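Local coordinates for protein SG7.AF (Anopheles freeborni, PDB 6XL7) that inhibits the alternative pathway of host complement as a mosquito salivary protein, acting on the activated C3 convertase C3bBb while sparing the classical pathway, at residues Val63-Asp68 / Gly104-Glu109; Glu71-Gly76 / Glu93-Ser98; Glu82-Asn85 / Val89-Leu92. One frame throughout, in Å; residues are numbered along the deposited sequence. Where two conformers were deposited one is given.

Interaction 1: Val63-Asp68 / Gly104-Glu109; sequences VTKVND and GEIRGE
I106 and E109, one turn apart on helix 89-113, meet K65 and V66 of helix 56-77 where the two long helices of this mainly helical bundle run antiparallel. The local axes lie 10.4 Å apart at an angle of 172°, and K65 faces I106 with their CA atoms 7.1 Å apart. The apolar part of the contact belongs to I106. Its CD1 lies against the root of the lysine, 3.7 Å from K65 CB, and reaches the backbone as well, 3.8 Å from V66 N. Beside this, the CG2 branch of V66 touches the same methyl, V66 CG2 to I106 CD1 4.0 Å, the two side chains crossing at about a right angle. The branching of I106 explains the double use: CG1 stands beside the backbone N (chi1 -68°) and carries CD1 across to helix 56-77, while I106 CG2 also comes near V66 CG2. Further out lies the polar part. K65 runs fully extended beyond CG, its chain carrying the ammonium group to the carboxylate of E109, and K65 NZ donates to E109 OE1 at 2.9 Å in a salt bridge. The approach is from above the carboxylate plane, 42° out of it. The lysine methylenes come along, K65 CD and CE also lying near E109 OE1. Behind this first shell V66 rests on I15 and on V33 and L37 of helix 23-46, and I106 packs on M62 and V69 of its partner helix. The contact thus grades from a buried hydrocarbon side, covered by helix 23-46, to a salt bridge at the partly exposed side. R107 turns instead to helix 23-46, where its NH1 donates to the backbone oxygen of Q36.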
loop_
_atom_site.group_PDB
_atom_site.type_symbol
_atom_site.label_atom_id
_atom_site.label_comp_id
_atom_site.label_asym_id
_atom_site.label_seq_id
_atom_site.Cartn_x
_atom_site.Cartn_y
_atom_site.Cartn_z
ATOM N N VAL A 63 2.942 -5.742 3.591
ATOM C CA VAL A 63 4.125 -5.131 2.993
ATOM C C VAL A 63 4.483 -5.815 1.677
ATOM O O VAL A 63 4.692 -5.151 0.656
ATOM C CB VAL A 63 5.300 -5.147 3.986
ATOM C CG1 VAL A 63 6.578 -4.686 3.322
ATOM C CG2 VAL A 63 4.975 -4.279 5.195
ATOM N N THR A 64 4.574 -7.149 1.677
ATOM C CA THR A 64 4.985 -7.828 0.446
ATOM C C THR A 64 3.931 -7.680 -0.639
ATOM O O THR A 64 4.272 -7.455 -1.805
ATOM C CB THR A 64 5.310 -9.302 0.694
ATOM O OG1 THR A 64 4.139 -9.981 1.161
ATOM C CG2 THR A 64 6.437 -9.458 1.704
ATOM N N LYS A 65 2.648 -7.763 -0.276
ATOM C CA LYS A 65 1.594 -7.628 -1.275
ATOM C C LYS A 65 1.627 -6.252 -1.920
ATOM O O LYS A 65 1.520 -6.129 -3.148
ATOM C CB LYS A 65 0.221 -7.903 -0.660
ATOM C CG LYS A 65 -0.032 -9.367 -0.326
ATOM C CD LYS A 65 -1.359 -9.533 0.408
ATOM C CE LYS A 65 -1.679 -11.003 0.628
ATOM N NZ LYS A 65 -2.999 -11.195 1.302
ATOM N N VAL A 66 1.801 -5.204 -1.115
ATOM C CA VAL A 66 1.858 -3.849 -1.660
ATOM C C VAL A 66 3.080 -3.687 -2.539
ATOM O O VAL A 66 3.009 -3.102 -3.631
ATOM C CB VAL A 66 1.831 -2.804 -0.531
ATOM C CG1 VAL A 66 2.123 -1.409 -1.111
ATOM C CG2 VAL A 66 0.500 -2.824 0.152
ATOM N N ASN A 67 4.221 -4.222 -2.110
ATOM C CA ASN A 67 5.398 -4.057 -2.930
ATOM C C ASN A 67 5.231 -4.733 -4.295
ATOM O O ASN A 67 5.609 -4.145 -5.315
ATOM C CB ASN A 67 6.673 -4.386 -2.147
ATOM C CG ASN A 67 6.958 -3.335 -1.048
ATOM O OD1 ASN A 67 7.299 -3.667 0.094
ATOM N ND2 ASN A 67 6.792 -2.059 -1.396
ATOM N N ASP A 68 4.589 -5.911 -4.353
ATOM C CA ASP A 68 4.345 -6.573 -5.638
ATOM C C ASP A 68 3.353 -5.799 -6.503
ATOM O O ASP A 68 3.552 -5.663 -7.721
ATOM C CB ASP A 68 3.824 -7.989 -5.399
ATOM C CG ASP A 68 4.837 -8.880 -4.702
ATOM O OD1 ASP A 68 6.045 -8.558 -4.732
ATOM O OD2 ASP A 68 4.428 -9.928 -4.154
ATOM N N GLY A 104 -6.882 -1.718 -2.842
ATOM C CA GLY A 104 -8.119 -1.833 -2.089
ATOM C C GLY A 104 -8.400 -3.255 -1.650
ATOM O O GLY A 104 -8.917 -3.487 -0.551
ATOM N N GLU A 105 -8.064 -4.227 -2.495
ATOM C CA GLU A 105 -8.231 -5.626 -2.117
ATOM C C GLU A 105 -7.291 -5.990 -0.977
ATOM O O GLU A 105 -7.683 -6.705 -0.045
ATOM C CB GLU A 105 -8.012 -6.528 -3.331
ATOM C CG GLU A 105 -9.049 -6.315 -4.420
ATOM C CD GLU A 105 -8.763 -7.118 -5.678
ATOM O OE1 GLU A 105 -9.628 -7.141 -6.577
ATOM O OE2 GLU A 105 -7.676 -7.725 -5.759
ATOM N N ILE A 106 -6.060 -5.479 -1.018
ATOM C CA ILE A 106 -5.131 -5.676 0.092
ATOM C C ILE A 106 -5.698 -5.085 1.376
ATOM O O ILE A 106 -5.565 -5.677 2.454
ATOM C CB ILE A 106 -3.737 -5.117 -0.249
ATOM C CG1 ILE A 106 -3.080 -5.943 -1.365
ATOM C CG2 ILE A 106 -2.854 -5.101 0.995
ATOM C CD1 ILE A 106 -1.902 -5.227 -2.014
ATOM N N ARG A 107 -6.356 -3.923 1.289
ATOM C CA ARG A 107 -6.966 -3.336 2.479
ATOM C C ARG A 107 -7.968 -4.296 3.106
ATOM O O ARG A 107 -7.931 -4.545 4.317
ATOM C CB ARG A 107 -7.650 -2.005 2.138
ATOM C CG ARG A 107 -8.367 -1.367 3.349
ATOM C CD ARG A 107 -9.239 -0.163 2.986
ATOM N NE ARG A 107 -10.247 -0.477 1.974
ATOM C CZ ARG A 107 -10.189 -0.071 0.708
ATOM N NH1 ARG A 107 -9.173 0.677 0.290
ATOM N NH2 ARG A 107 -11.153 -0.411 -0.142
ATOM N N GLY A 108 -8.868 -4.851 2.295
ATOM C CA GLY A 108 -9.866 -5.761 2.835
ATOM C C GLY A 108 -9.250 -7.007 3.443
ATOM O O GLY A 108 -9.681 -7.474 4.502
ATOM N N GLU A 109 -8.231 -7.559 2.788
ATOM C CA GLU A 109 -7.570 -8.747 3.323
ATOM C C GLU A 109 -6.868 -8.435 4.637
ATOM O O GLU A 109 -6.959 -9.209 5.600
ATOM C CB GLU A 109 -6.576 -9.287 2.291
ATOM C CG GLU A 109 -7.233 -9.762 0.998
ATOM C CD GLU A 109 -6.293 -9.770 -0.196
ATOM O OE1 GLU A 109 -5.067 -9.600 -0.019
ATOM O OE2 GLU A 109 -6.793 -9.947 -1.328
#

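Interaction 2: Glu71-Gly76 / Glu93-Ser98; sequences ETFYAG and EAAKPS
F73 and A95 bury the most surface where helix 56-77 passes helix 89-113, antiparallel at 160° with local axes 8.7 Å apart; this is the end of the helical hairpin nearer its connecting loop. The phenyl ring enters with CG anti to the backbone N (chi1 -179°), which throws it across the gap although its CB starts out along the helix flank. A95 CB then sits at the edge of the ring, in its plane, 3.8 Å from F73 CD1. The backbone of the next residue follows: F73 CE1 comes to 3.6 Å from K96 CA, and the same ring atom is 3.9 Å from K96 CB. Beyond that point K96 lies side by side with the phenylalanine, pointing the same way, and its extended chain takes the ammonium group off toward helix 23-46, where NZ makes a weak hydrogen bond to S28 OG. Other rings complete the setting of F73, which stacks with Y99 and meets Y25 with planes at about 45°.

One turn beyond F73, G76 lets the backbones close up. G76 CA is 5.5 Å from A95 CA, the closest pair of CA atoms across the two segments. Helix 89-113 is kinked here: neither P97 N nor S98 N bonds back to the preceding turn, and for P97 the reason is that a proline N has no hydrogen. Small residues thus seat one helix against the other: G76, with no side chain, presents its CA to the alanine methyl, G76 CA lying 4.2 Å from A95 CB.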
loop_
_atom_site.group_PDB
_atom_site.type_symbol
_atom_site.label_atom_id
_atom_site.label_comp_id
_atom_site.label_asym_id
_atom_site.label_seq_id
_atom_site.Cartn_x
_atom_site.Cartn_y
_atom_site.Cartn_z
ATOM N N GLU A 71 5.220 -2.707 -7.816
ATOM C CA GLU A 71 6.130 -3.028 -8.915
ATOM C C GLU A 71 5.357 -3.273 -10.205
ATOM O O GLU A 71 5.825 -2.923 -11.299
ATOM C CB GLU A 71 7.005 -4.237 -8.577
ATOM C CG GLU A 71 8.162 -3.935 -7.623
ATOM C CD GLU A 71 8.990 -2.737 -8.061
ATOM O OE1 GLU A 71 9.676 -2.826 -9.099
ATOM O OE2 GLU A 71 8.957 -1.721 -7.342
ATOM N N THR A 72 4.166 -3.869 -10.096
ATOM C CA THR A 72 3.347 -4.118 -11.278
ATOM C C THR A 72 2.879 -2.804 -11.893
ATOM O O THR A 72 2.924 -2.637 -13.120
ATOM C CB THR A 72 2.168 -5.020 -10.893
ATOM O OG1 THR A 72 2.661 -6.269 -10.399
ATOM C CG2 THR A 72 1.282 -5.299 -12.091
ATOM N N PHE A 73 2.443 -1.859 -11.055
ATOM C CA PHE A 73 2.096 -0.519 -11.516
ATOM C C PHE A 73 3.280 0.137 -12.212
ATOM O O PHE A 73 3.140 0.694 -13.311
ATOM C CB PHE A 73 1.654 0.288 -10.299
ATOM C CG PHE A 73 1.231 1.696 -10.596
ATOM C CD1 PHE A 73 0.499 2.025 -11.731
ATOM C CD2 PHE A 73 1.530 2.708 -9.688
ATOM C CE1 PHE A 73 0.097 3.342 -11.965
ATOM C CE2 PHE A 73 1.124 4.006 -9.915
ATOM C CZ PHE A 73 0.410 4.324 -11.053
ATOM N N TYR A 74 4.469 0.064 -11.598
ATOM C CA TYR A 74 5.647 0.666 -12.216
ATOM C C TYR A 74 5.947 0.034 -13.568
ATOM O O TYR A 74 6.313 0.735 -14.518
ATOM C CB TYR A 74 6.868 0.590 -11.294
ATOM C CG TYR A 74 8.076 1.248 -11.929
ATOM C CD1 TYR A 74 8.114 2.626 -12.097
ATOM C CD2 TYR A 74 9.149 0.499 -12.407
ATOM C CE1 TYR A 74 9.190 3.251 -12.705
ATOM C CE2 TYR A 74 10.248 1.121 -13.018
ATOM C CZ TYR A 74 10.250 2.499 -13.165
ATOM O OH TYR A 74 11.323 3.135 -13.770
ATOM N N ALA A 75 5.804 -1.289 -13.676
ATOM C CA ALA A 75 6.021 -1.949 -14.955
ATOM C C ALA A 75 5.081 -1.392 -16.019
ATOM O O ALA A 75 5.495 -1.133 -17.158
ATOM C CB ALA A 75 5.834 -3.462 -14.790
ATOM N N GLY A 76 3.807 -1.184 -15.663
ATOM C CA GLY A 76 2.852 -0.649 -16.625
ATOM C C GLY A 76 3.122 0.792 -17.016
ATOM O O GLY A 76 2.760 1.210 -18.119
ATOM N N GLU A 93 -1.710 6.478 -16.551
ATOM C CA GLU A 93 -3.152 6.506 -16.344
ATOM C C GLU A 93 -3.800 5.194 -16.766
ATOM O O GLU A 93 -4.811 4.789 -16.184
ATOM C CB GLU A 93 -3.765 7.700 -17.080
ATOM C CG GLU A 93 -3.298 9.025 -16.501
ATOM C CD GLU A 93 -3.954 10.228 -17.148
ATOM O OE1 GLU A 93 -3.910 11.313 -16.536
ATOM O OE2 GLU A 93 -4.505 10.108 -18.261
ATOM N N ALA A 94 -3.224 4.509 -17.751
ATOM C CA ALA A 94 -3.772 3.222 -18.164
ATOM C C ALA A 94 -3.541 2.137 -17.119
ATOM O O ALA A 94 -4.295 1.158 -17.077
ATOM C CB ALA A 94 -3.174 2.809 -19.508
ATOM N N ALA A 95 -2.507 2.282 -16.287
ATOM C CA ALA A 95 -2.172 1.277 -15.282
ATOM C C ALA A 95 -2.684 1.632 -13.892
ATOM O O ALA A 95 -2.716 0.755 -13.019
ATOM C CB ALA A 95 -0.650 1.086 -15.216
ATOM N N LYS A 96 -3.094 2.881 -13.673
ATOM C CA LYS A 96 -3.454 3.350 -12.342
ATOM C C LYS A 96 -4.735 2.735 -11.780
ATOM O O LYS A 96 -4.742 2.368 -10.595
ATOM C CB LYS A 96 -3.497 4.876 -12.313
ATOM C CG LYS A 96 -3.720 5.467 -10.927
ATOM C CD LYS A 96 -3.659 6.989 -10.993
ATOM C CE LYS A 96 -3.882 7.625 -9.633
ATOM N NZ LYS A 96 -3.709 9.105 -9.700
ATOM N N PRO A 97 -5.823 2.580 -12.547
ATOM C CA PRO A 97 -7.039 2.016 -11.926
ATOM C C PRO A 97 -6.843 0.616 -11.369
ATOM O O PRO A 97 -7.344 0.304 -10.277
ATOM C CB PRO A 97 -8.077 2.076 -13.058
ATOM C CG PRO A 97 -7.595 3.234 -13.924
ATOM C CD PRO A 97 -6.103 3.118 -13.896
ATOM N N SER A 98 -6.112 -0.243 -12.075
ATOM C CA SER A 98 -5.893 -1.587 -11.546
ATOM C C SER A 98 -4.970 -1.574 -10.336
ATOM O O SER A 98 -5.123 -2.411 -9.437
ATOM C CB SER A 98 -5.398 -2.542 -12.631
ATOM O OG SER A 98 -4.178 -2.125 -13.186
#

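Interaction 3: Glu82-Asn85 / Val89-Leu92; sequences ESHN and VDCL
H84 lays its imidazole against D90, and the loop residue ahead of it helps set the ring. S83 turns its hydroxyl to that ring: S83 OG and H84 ND1 are 2.9 Å apart in a hydrogen bond whose donor is not fixed, tying the imidazole on the side of its ND1. At H84 the ring is set with CG beside the backbone N (chi1 -61°), and D90 CB comes over one face, 3.4 Å from the ring centroid and 13° off the normal, a CH-pi contact. CD2 and CG of the H84 ring are both 3.4 Å from D90 CB. The carboxylate plane is turned 49° from the ring, and D90 OD2 stays 4.1 Å from H84 NE2, so the two ionisable groups are near without touching; a protonated H84 would probably be favoured by the nearby carboxylate.

Here the loop between helices 56-77 and 89-113 folds back on the first turn of the second helix, and C91 staples it through its disulfide to C81, the residue just before E82. Its sulfur also meets the loop backbone, C91 SG standing 3.6 Å from H84 O. At N85 the carbonyl comes closer still, N85 O to C91 SG 3.2 Å. That same oxygen accepts a hydrogen bond from the hydroxyl of S88, whose OG in turn accepts one from C91 N.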
loop_
_atom_site.group_PDB
_atom_site.type_symbol
_atom_site.label_atom_id
_atom_site.label_comp_id
_atom_site.label_asym_id
_atom_site.label_seq_id
_atom_site.Cartn_x
_atom_site.Cartn_y
_atom_site.Cartn_z
ATOM N N GLU A 82 3.238 -0.912 -23.702
ATOM C CA GLU A 82 3.265 -1.034 -25.150
ATOM C C GLU A 82 2.215 -0.178 -25.832
ATOM O O GLU A 82 2.200 -0.105 -27.066
ATOM C CB GLU A 82 3.067 -2.500 -25.571
ATOM C CG GLU A 82 4.238 -3.399 -25.212
ATOM C CD GLU A 82 5.474 -3.065 -26.024
ATOM O OE1 GLU A 82 5.325 -2.747 -27.223
ATOM O OE2 GLU A 82 6.591 -3.103 -25.465
ATOM N N SER A 83 1.348 0.476 -25.070
ATOM C CA SER A 83 0.251 1.244 -25.633
ATOM C C SER A 83 0.639 2.676 -25.963
ATOM O O SER A 83 0.016 3.289 -26.836
ATOM C CB SER A 83 -0.904 1.265 -24.634
ATOM O OG SER A 83 -0.473 1.783 -23.383
ATOM N N HIS A 84 1.647 3.218 -25.278
ATOM C CA HIS A 84 2.069 4.601 -25.444
ATOM C C HIS A 84 3.570 4.645 -25.208
ATOM O O HIS A 84 4.173 3.650 -24.809
ATOM C CB HIS A 84 1.360 5.493 -24.423
ATOM C CG HIS A 84 -0.134 5.493 -24.545
ATOM N ND1 HIS A 84 -0.942 4.614 -23.857
ATOM C CD2 HIS A 84 -0.963 6.296 -25.251
ATOM C CE1 HIS A 84 -2.209 4.867 -24.150
ATOM N NE2 HIS A 84 -2.247 5.888 -24.984
ATOM N N ASN A 85 4.176 5.811 -25.439
ATOM C CA ASN A 85 5.599 5.966 -25.150
ATOM C C ASN A 85 5.867 5.627 -23.692
ATOM O O ASN A 85 5.125 6.031 -22.795
ATOM C CB ASN A 85 6.050 7.401 -25.417
ATOM C CG ASN A 85 6.036 7.750 -26.886
ATOM O OD1 ASN A 85 5.918 6.877 -27.743
ATOM N ND2 ASN A 85 6.176 9.033 -27.185
ATOM N N VAL A 89 2.549 9.870 -19.207
ATOM C CA VAL A 89 1.330 10.002 -18.417
ATOM C C VAL A 89 0.256 9.043 -18.918
ATOM O O VAL A 89 -0.511 8.482 -18.124
ATOM C CB VAL A 89 0.855 11.469 -18.428
ATOM C CG1 VAL A 89 -0.551 11.596 -17.853
ATOM C CG2 VAL A 89 1.828 12.338 -17.636
ATOM N N ASP A 90 0.198 8.813 -20.236
ATOM C CA ASP A 90 -0.801 7.887 -20.762
ATOM C C ASP A 90 -0.552 6.460 -20.284
ATOM O O ASP A 90 -1.501 5.752 -19.930
ATOM C CB ASP A 90 -0.875 7.973 -22.288
ATOM C CG ASP A 90 -1.506 9.274 -22.775
ATOM O OD1 ASP A 90 -2.367 9.824 -22.057
ATOM O OD2 ASP A 90 -1.149 9.728 -23.882
ATOM N N CYS A 91 0.708 6.017 -20.252
ATOM C CA CYS A 91 0.992 4.711 -19.649
ATOM C C CYS A 91 0.575 4.681 -18.186
ATOM O O CYS A 91 -0.035 3.710 -17.722
ATOM C CB CYS A 91 2.480 4.360 -19.736
ATOM S SG CYS A 91 3.087 3.984 -21.414
ATOM N N LEU A 92 0.904 5.740 -17.443
ATOM C CA LEU A 92 0.573 5.799 -16.022
ATOM C C LEU A 92 -0.931 5.686 -15.810
ATOM O O LEU A 92 -1.395 4.888 -14.988
ATOM C CB LEU A 92 1.088 7.118 -15.450
ATOM C CG LEU A 92 1.073 7.245 -13.930
ATOM C CD1 LEU A 92 2.023 6.247 -13.308
ATOM C CD2 LEU A 92 1.474 8.651 -13.548
#

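Interactions 1 and 2 join the same helices, 56-77 and 89-113, at points 15 Å apart between centres; interaction 3 sets the connecting loop against the first turn of helix 89-113, nested within both along the chain. Interaction 1 is nearest the middle of the chain and combines buried aliphatic contact with a salt bridge. Interaction 2, farther out, is carried by an aromatic ring and close-set small residues. Interaction 3, its centre about 23 Å from the chain's centre, lies mostly at the surface, with C91 buried, and relies on an imidazole face and the sulfur of a disulfide cysteine. The last two touch, F73 CZ packing 3.4 Å from L92 CD1, whereas interactions 1 and 3 stay about 13 Å apart at their nearest atoms.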